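Local structure of N-acylhomoserine lactone dependent regulatory protein (5L10) at residues E23-P28 against A162-R167; R39-G44 against G130-V135. The protein probably regulates transcription by binding DNA in response to N-acylhomoserine lactones, this chain being its N-terminal autoinducer-binding part without the DNA-binding domain. One frame throughout, in Å; residues are numbered along the deposited sequence.

Contact 1. Residues E23-P28 against A162-R167; sequences EAAFPP and AYLMPR
One water spans the two helices, donating to the carboxylate atom Glu-23 OE1 at 3.2 Å and to the backbone Arg-167 O at 3.3 Å. The bridge sits on a roughly antiparallel helix pair from the α/β autoinducer-binding domain. The axes of these short segments approach to 8.9 Å at an angle of 147°, and no direct hydrogen bond joins the segments. Apart from the water, the contact is mainly apolar, and it illustrates how a small residue lets helices approach: Ala-25, opposite Leu-164, points its methyl at the partner helix, where CB lies 3.7 Å from the carbonyl Tyr-163 O. In Leu-164, chi1 (-177°) sets CG anti to the backbone N, and chi2 (58°) turns CD1 to meet Ala-25 CB. Prolines kink both helices, Pro-27 and Pro-28 on one, Pro-166 on the other. Tyr-163 sends its ring away from residues 23-28, and its hydroxyl is hydrogen-bonded to Gln-17; Pro-166 packs on Pro-89 of the second subunit. The side chains of Phe-26 and Leu-164 run side by side and point the same way, and Leu-164 CD2 approaches the Phe-26 ring obliquely, 4.1 Å from Phe-26 CD2.

Contact 2. Residues R39-G44 against G130-V135; sequences RYCVYG and GVLTLV
Two neighbouring strands in the middle of the antiparallel sheet of the autoinducer-binding domain pair here, from Tyr-40 opposite Val-135 to Gly-44 opposite Val-131. Six backbone hydrogen bonds hold them, two at each of the hydrogen-bonded pairs Tyr-40/Val-135, Val-42/Thr-133 and Gly-44/Val-131. The straightest runs from Val-135 N to Tyr-40 O, 2.9 Å with 179° at the hydrogen. Arg-39 and Tyr-40 both face Val-135 and form a classic beta bulge; Arg-39 CG sits 3.5 Å above the centre of the Tyr-40 ring. On the face towards helices 22-35 and 143-169, Cys-41 SG touches two leucine methyls of the other strand, 4.0 Å from both Leu-132 CD1 and Leu-134 CD2. Tyr-43 holds CG anti to its backbone N (chi1 -162°), and the ring leans across onto the other strand: Tyr-43 CD1 is 3.7 Å from Leu-132 CB, and Val-131 N stands 3.8 Å above one ring face, towards the rim. Its hydroxyl is hydrogen-bonded to His-161. On the other face, Thr-133 OG1 is hydrogen-bonded to Ser-119 and to a bound glycerol, probably from the crystallisation liquor, a position consistent with the ligand pocket that LuxR-type receptors form between sheet and helices, within an α-β-α sandwich.

How the contacts relate
The centres of the two contacts lie about 12 Å apart, and the segments come along the chain in the order 23-28, 39-44, 130-135, 162-167, with the strand pair enclosed by the helix pair. Helix 22-35 leads into strand 40-46, and strand 129-136 is followed by helix 143-169. Contact 1 is part of the helical layer on one face of the sheet, and contact 2 pairs two of its inner strands. The layers touch directly: Leu-164 CD2 rests 3.7 Å from Tyr-43 CB, while Phe-26 packs on Cys-41. Both sides of the sheet carry helices: 22-35 and 143-169 on one, 80-87 on the other, where the autoinducer probably binds, as in related LuxR-type receptors.

Contact 1. Residues E23-P28 against A162-R167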
ATOM      1  N   GLU A  23      -9.717   8.225 -14.590  1.00 35.90           N
ATOM      2  CA  GLU A  23      -9.961   7.645 -15.902  1.00 29.89           C
ATOM      3  C   GLU A  23      -8.664   7.225 -16.575  1.00 37.79           C
ATOM      4  O   GLU A  23      -8.635   6.221 -17.295  1.00 42.33           O
ATOM      5  CB  GLU A  23     -10.723   8.647 -16.772  1.00 31.11           C
ATOM      6  CG  GLU A  23     -12.111   9.038 -16.237  1.00 47.78           C
ATOM      7  CD  GLU A  23     -12.079   9.969 -15.025  1.00 58.95           C
ATOM      8  OE1 GLU A  23     -11.288   9.738 -14.091  1.00 62.03           O
ATOM      9  OE2 GLU A  23     -12.853  10.944 -15.000  1.00 67.15           O
ATOM     10  N   ALA A  24      -7.584   7.971 -16.348  1.00 37.37           N
ATOM     11  CA  ALA A  24      -6.285   7.627 -16.908  1.00 21.35           C
ATOM     12  C   ALA A  24      -5.483   6.696 -16.016  1.00 30.99           C
ATOM     13  O   ALA A  24      -4.545   6.054 -16.500  1.00 30.88           O
ATOM     14  CB  ALA A  24      -5.466   8.892 -17.169  1.00 22.98           C
ATOM     15  N   ALA A  25      -5.826   6.611 -14.731  1.00 31.04           N
ATOM     16  CA  ALA A  25      -5.074   5.789 -13.794  1.00 16.85           C
ATOM     17  C   ALA A  25      -5.541   4.345 -13.759  1.00 29.66           C
ATOM     18  O   ALA A  25      -4.759   3.464 -13.382  1.00 29.24           O
ATOM     19  CB  ALA A  25      -5.161   6.368 -12.381  1.00 16.98           C
ATOM     20  N   PHE A  26      -6.788   4.070 -14.135  1.00 21.65           N
ATOM     21  CA  PHE A  26      -7.259   2.690 -14.035  1.00 23.00           C
ATOM     22  C   PHE A  26      -6.687   1.783 -15.122  1.00 25.88           C
ATOM     23  O   PHE A  26      -6.219   0.681 -14.783  1.00 25.74           O
ATOM     24  CB  PHE A  26      -8.786   2.656 -14.006  1.00 20.14           C
ATOM     25  CG  PHE A  26      -9.340   1.272 -13.991  1.00 25.03           C
ATOM     26  CD1 PHE A  26     -10.024   0.782 -15.087  1.00 24.03           C
ATOM     27  CD2 PHE A  26      -9.130   0.440 -12.901  1.00 28.21           C
ATOM     28  CE1 PHE A  26     -10.524  -0.499 -15.087  1.00 28.25           C
ATOM     29  CE2 PHE A  26      -9.624  -0.847 -12.895  1.00 29.57           C
ATOM     30  CZ  PHE A  26     -10.321  -1.317 -13.993  1.00 29.66           C
ATOM     31  N   PRO A  27      -6.677   2.154 -16.407  1.00 25.58           N
ATOM     32  CA  PRO A  27      -6.180   1.229 -17.451  1.00 27.02           C
ATOM     33  C   PRO A  27      -4.784   0.688 -17.171  1.00 29.80           C
ATOM     34  O   PRO A  27      -4.531  -0.494 -17.446  1.00 34.21           O
ATOM     35  CB  PRO A  27      -6.205   2.089 -18.721  1.00 24.96           C
ATOM     36  CG  PRO A  27      -7.324   3.018 -18.489  1.00 19.04           C
ATOM     37  CD  PRO A  27      -7.274   3.358 -17.020  1.00 17.82           C
ATOM     38  N   PRO A  28      -3.835   1.491 -16.656  1.00 32.01           N
ATOM     39  CA  PRO A  28      -2.537   0.885 -16.302  1.00 25.41           C
ATOM     40  C   PRO A  28      -2.651  -0.219 -15.267  1.00 24.89           C
ATOM     41  O   PRO A  28      -2.006  -1.266 -15.411  1.00 30.59           O
ATOM     42  CB  PRO A  28      -1.725   2.073 -15.770  1.00 24.07           C
ATOM     43  CG  PRO A  28      -2.307   3.242 -16.431  1.00 30.11           C
ATOM     44  CD  PRO A  28      -3.778   2.960 -16.516  1.00 34.91           C
ATOM     45  N   ALA A 162      -2.671   4.641  -3.993  1.00 18.86           N
ATOM     46  CA  ALA A 162      -1.919   5.887  -4.081  1.00 28.51           C
ATOM     47  C   ALA A 162      -2.258   6.703  -5.320  1.00 31.07           C
ATOM     48  O   ALA A 162      -2.173   7.936  -5.278  1.00 37.03           O
ATOM     49  CB  ALA A 162      -0.415   5.602  -4.057  1.00 22.31           C
ATOM     50  N   TYR A 163      -2.645   6.054  -6.418  1.00 20.21           N
ATOM     51  CA  TYR A 163      -2.861   6.753  -7.676  1.00 24.29           C
ATOM     52  C   TYR A 163      -4.307   6.755  -8.152  1.00 23.15           C
ATOM     53  O   TYR A 163      -4.678   7.650  -8.917  1.00 25.85           O
ATOM     54  CB  TYR A 163      -1.983   6.148  -8.781  1.00 22.25           C
ATOM     55  CG  TYR A 163      -0.501   6.310  -8.538  1.00 26.93           C
ATOM     56  CD1 TYR A 163       0.181   7.425  -9.008  1.00 38.95           C
ATOM     57  CD2 TYR A 163       0.216   5.348  -7.840  1.00 26.81           C
ATOM     58  CE1 TYR A 163       1.539   7.576  -8.792  1.00 35.82           C
ATOM     59  CE2 TYR A 163       1.574   5.491  -7.618  1.00 25.13           C
ATOM     60  CZ  TYR A 163       2.229   6.606  -8.096  1.00 34.39           C
ATOM     61  OH  TYR A 163       3.578   6.752  -7.876  1.00 38.27           O
ATOM     62  N   LEU A 164      -5.125   5.791  -7.735  1.00 18.40           N
ATOM     63  CA  LEU A 164      -6.513   5.714  -8.178  1.00 29.93           C
ATOM     64  C   LEU A 164      -7.492   6.225  -7.127  1.00 27.62           C
ATOM     65  O   LEU A 164      -8.312   7.100  -7.420  1.00 31.84           O
ATOM     66  CB  LEU A 164      -6.865   4.271  -8.565  1.00 16.66           C
ATOM     67  CG  LEU A 164      -8.270   4.073  -9.126  1.00 16.72           C
ATOM     68  CD1 LEU A 164      -8.454   4.938 -10.352  1.00 27.45           C
ATOM     69  CD2 LEU A 164      -8.508   2.618  -9.465  1.00 19.58           C
HETATM   70  N   MSE A 165      -7.425   5.697  -5.910  1.00 22.43           N
HETATM   71  CA  MSE A 165      -8.329   6.110  -4.841  1.00 22.81           C
HETATM   72  C   MSE A 165      -8.396   7.637  -4.613  1.00 29.55           C
HETATM   73  O   MSE A 165      -9.495   8.195  -4.579  1.00 33.58           O
HETATM   74  CB  MSE A 165      -7.954   5.399  -3.533  1.00 25.08           C
HETATM   75  CG  MSE A 165      -8.494   6.084  -2.292  1.00 39.58           C
HETATM   76 SE   MSE A 165      -8.537   4.971  -0.691  0.91 62.64          SE
HETATM   77  CE  MSE A 165      -6.671   4.452  -0.594  1.00 50.84           C
ATOM     78  N   PRO A 166      -7.250   8.320  -4.470  1.00 25.67           N
ATOM     79  CA  PRO A 166      -7.307   9.773  -4.237  1.00 29.03           C
ATOM     80  C   PRO A 166      -7.911  10.550  -5.389  1.00 31.64           C
ATOM     81  O   PRO A 166      -8.431  11.649  -5.165  1.00 32.44           O
ATOM     82  CB  PRO A 166      -5.837  10.154  -4.026  1.00 25.01           C
ATOM     83  CG  PRO A 166      -5.089   9.127  -4.770  1.00 30.70           C
ATOM     84  CD  PRO A 166      -5.851   7.860  -4.551  1.00 25.85           C
ATOM     85  N   ARG A 167      -7.848  10.026  -6.611  1.00 36.25           N
ATOM     86  CA  ARG A 167      -8.433  10.690  -7.765  1.00 38.80           C
ATOM     87  C   ARG A 167      -9.873  10.265  -8.014  1.00 34.74           C
ATOM     88  O   ARG A 167     -10.539  10.852  -8.874  1.00 35.29           O
ATOM     89  CB  ARG A 167      -7.570  10.431  -9.001  1.00 38.25           C
ATOM     90  CG  ARG A 167      -6.097  10.679  -8.720  1.00 42.74           C
ATOM     91  CD  ARG A 167      -5.351  11.194  -9.928  1.00 54.04           C
ATOM     92  NE  ARG A 167      -3.972  11.538  -9.587  1.00 62.51           N
ATOM     93  CZ  ARG A 167      -2.968  10.667  -9.574  1.00 64.34           C
ATOM     94  NH1 ARG A 167      -1.745  11.066  -9.254  1.00 72.43           N
ATOM     95  NH2 ARG A 167      -3.186   9.396  -9.883  1.00 62.10           N
TER
HETATM   96  O   HOH W   1     -10.954  11.979 -11.898  1.00 30.77           O

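Contact 2. Residues R39-G44 against G130-V135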
ATOM      1  N   ARG A  39      -8.217 -11.752 -15.097  1.00 29.00           N
ATOM      2  CA  ARG A  39      -9.060 -11.235 -16.170  1.00 28.26           C
ATOM      3  C   ARG A  39      -9.790  -9.970 -15.743  1.00 27.18           C
ATOM      4  O   ARG A  39      -9.987  -9.054 -16.550  1.00 32.69           O
ATOM      5  CB  ARG A  39     -10.063 -12.299 -16.610  1.00 31.66           C
ATOM      6  CG  ARG A  39     -11.226 -11.729 -17.389  1.00 32.97           C
ATOM      7  CD  ARG A  39     -11.886 -12.760 -18.251  1.00 42.43           C
ATOM      8  NE  ARG A  39     -13.006 -12.184 -18.981  1.00 54.32           N
ATOM      9  CZ  ARG A  39     -13.553 -12.738 -20.055  1.00 68.88           C
ATOM     10  NH1 ARG A  39     -13.073 -13.880 -20.525  1.00 76.60           N
ATOM     11  NH2 ARG A  39     -14.574 -12.147 -20.662  1.00 73.89           N
ATOM     12  N   TYR A  40     -10.186  -9.894 -14.477  1.00 23.51           N
ATOM     13  CA  TYR A  40     -11.018  -8.808 -13.982  1.00 25.44           C
ATOM     14  C   TYR A  40     -10.294  -8.015 -12.902  1.00 27.78           C
ATOM     15  O   TYR A  40      -9.634  -8.586 -12.027  1.00 30.34           O
ATOM     16  CB  TYR A  40     -12.325  -9.347 -13.434  1.00 23.83           C
ATOM     17  CG  TYR A  40     -13.197 -10.010 -14.473  1.00 29.04           C
ATOM     18  CD1 TYR A  40     -13.841  -9.259 -15.445  1.00 34.20           C
ATOM     19  CD2 TYR A  40     -13.401 -11.387 -14.464  1.00 29.07           C
ATOM     20  CE1 TYR A  40     -14.655  -9.858 -16.388  1.00 35.04           C
ATOM     21  CE2 TYR A  40     -14.220 -11.993 -15.397  1.00 28.52           C
ATOM     22  CZ  TYR A  40     -14.840 -11.222 -16.358  1.00 32.53           C
ATOM     23  OH  TYR A  40     -15.649 -11.818 -17.296  1.00 39.63           O
ATOM     24  N   CYS A  41     -10.440  -6.694 -12.967  1.00 26.59           N
ATOM     25  CA  CYS A  41      -9.808  -5.776 -12.028  1.00 23.74           C
ATOM     26  C   CYS A  41     -10.836  -4.734 -11.619  1.00 24.37           C
ATOM     27  O   CYS A  41     -11.311  -3.966 -12.461  1.00 30.36           O
ATOM     28  CB  CYS A  41      -8.580  -5.111 -12.657  1.00 22.38           C
ATOM     29  SG  CYS A  41      -7.895  -3.773 -11.677  1.00 30.95           S
ATOM     30  N   VAL A  42     -11.184  -4.711 -10.337  1.00 17.38           N
ATOM     31  CA  VAL A  42     -12.257  -3.869  -9.824  1.00 18.72           C
ATOM     32  C   VAL A  42     -11.724  -3.063  -8.650  1.00 21.04           C
ATOM     33  O   VAL A  42     -10.975  -3.589  -7.818  1.00 22.80           O
ATOM     34  CB  VAL A  42     -13.474  -4.711  -9.385  1.00 24.65           C
ATOM     35  CG1 VAL A  42     -14.649  -3.816  -9.026  1.00 29.44           C
ATOM     36  CG2 VAL A  42     -13.858  -5.705 -10.465  1.00 25.63           C
ATOM     37  N   TYR A  43     -12.115  -1.790  -8.575  1.00 20.30           N
ATOM     38  CA  TYR A  43     -11.768  -0.948  -7.439  1.00 16.15           C
ATOM     39  C   TYR A  43     -13.028  -0.326  -6.863  1.00 28.58           C
ATOM     40  O   TYR A  43     -13.864   0.197  -7.607  1.00 35.33           O
ATOM     41  CB  TYR A  43     -10.774   0.154  -7.817  1.00 15.51           C
ATOM     42  CG  TYR A  43     -10.085   0.724  -6.600  1.00 24.91           C
ATOM     43  CD1 TYR A  43      -9.020   0.055  -6.012  1.00 28.22           C
ATOM     44  CD2 TYR A  43     -10.517   1.911  -6.019  1.00 22.26           C
ATOM     45  CE1 TYR A  43      -8.392   0.558  -4.889  1.00 29.86           C
ATOM     46  CE2 TYR A  43      -9.893   2.423  -4.893  1.00 22.44           C
ATOM     47  CZ  TYR A  43      -8.830   1.741  -4.335  1.00 28.72           C
ATOM     48  OH  TYR A  43      -8.199   2.235  -3.218  1.00 35.51           O
ATOM     49  N   GLY A  44     -13.156  -0.378  -5.541  1.00 22.37           N
ATOM     50  CA  GLY A  44     -14.300   0.210  -4.876  1.00 26.77           C
ATOM     51  C   GLY A  44     -13.921   1.198  -3.792  1.00 30.07           C
ATOM     52  O   GLY A  44     -13.106   0.891  -2.918  1.00 31.93           O
ATOM     53  N   GLY A 130     -10.768   2.005   0.426  1.00 27.18           N
ATOM     54  CA  GLY A 130     -10.617   1.644  -0.968  1.00 17.36           C
ATOM     55  C   GLY A 130     -10.166   0.196  -1.075  1.00 26.27           C
ATOM     56  O   GLY A 130      -9.235  -0.227  -0.385  1.00 33.13           O
ATOM     57  N   VAL A 131     -10.852  -0.556  -1.930  1.00 21.85           N
ATOM     58  CA  VAL A 131     -10.640  -1.992  -2.056  1.00 21.57           C
ATOM     59  C   VAL A 131     -10.269  -2.293  -3.499  1.00 24.21           C
ATOM     60  O   VAL A 131     -11.065  -2.045  -4.414  1.00 27.13           O
ATOM     61  CB  VAL A 131     -11.887  -2.784  -1.638  1.00 16.68           C
ATOM     62  CG1 VAL A 131     -11.688  -4.264  -1.920  1.00 16.67           C
ATOM     63  CG2 VAL A 131     -12.183  -2.547  -0.169  1.00 17.90           C
ATOM     64  N   LEU A 132      -9.067  -2.831  -3.700  1.00 21.88           N
ATOM     65  CA  LEU A 132      -8.658  -3.360  -4.993  1.00 21.30           C
ATOM     66  C   LEU A 132      -8.931  -4.854  -5.016  1.00 23.17           C
ATOM     67  O   LEU A 132      -8.526  -5.577  -4.099  1.00 23.20           O
ATOM     68  CB  LEU A 132      -7.176  -3.097  -5.267  1.00 17.69           C
ATOM     69  CG  LEU A 132      -6.647  -3.743  -6.556  1.00 16.02           C
ATOM     70  CD1 LEU A 132      -7.206  -3.051  -7.799  1.00 14.88           C
ATOM     71  CD2 LEU A 132      -5.125  -3.758  -6.579  1.00 15.29           C
ATOM     72  N   THR A 133      -9.618  -5.312  -6.058  1.00 24.34           N
ATOM     73  CA  THR A 133     -10.005  -6.710  -6.184  1.00 23.27           C
ATOM     74  C   THR A 133      -9.539  -7.226  -7.537  1.00 22.22           C
ATOM     75  O   THR A 133      -9.902  -6.664  -8.577  1.00 17.25           O
ATOM     76  CB  THR A 133     -11.519  -6.871  -6.027  1.00 26.15           C
ATOM     77  OG1 THR A 133     -11.900  -6.497  -4.698  1.00 26.02           O
ATOM     78  CG2 THR A 133     -11.932  -8.297  -6.269  1.00 27.48           C
ATOM     79  N   LEU A 134      -8.725  -8.278  -7.521  1.00 16.12           N
ATOM     80  CA  LEU A 134      -8.221  -8.918  -8.730  1.00 23.44           C
ATOM     81  C   LEU A 134      -8.840 -10.305  -8.829  1.00 22.29           C
ATOM     82  O   LEU A 134      -8.655 -11.135  -7.931  1.00 24.92           O
ATOM     83  CB  LEU A 134      -6.696  -9.009  -8.706  1.00 19.52           C
ATOM     84  CG  LEU A 134      -5.962  -7.702  -8.420  1.00 16.29           C
ATOM     85  CD1 LEU A 134      -4.460  -7.933  -8.392  1.00 18.86           C
ATOM     86  CD2 LEU A 134      -6.341  -6.645  -9.445  1.00 16.14           C
ATOM     87  N   VAL A 135      -9.573 -10.558  -9.910  1.00 21.79           N
ATOM     88  CA  VAL A 135     -10.330 -11.796 -10.050  1.00 27.99           C
ATOM     89  C   VAL A 135      -9.958 -12.483 -11.355  1.00 23.99           C
ATOM     90  O   VAL A 135      -9.832 -11.834 -12.399  1.00 22.99           O
ATOM     91  CB  VAL A 135     -11.851 -11.544  -9.997  1.00 27.28           C
ATOM     92  CG1 VAL A 135     -12.588 -12.858  -9.840  1.00 29.11           C
ATOM     93  CG2 VAL A 135     -12.196 -10.600  -8.863  1.00 18.88           C
TER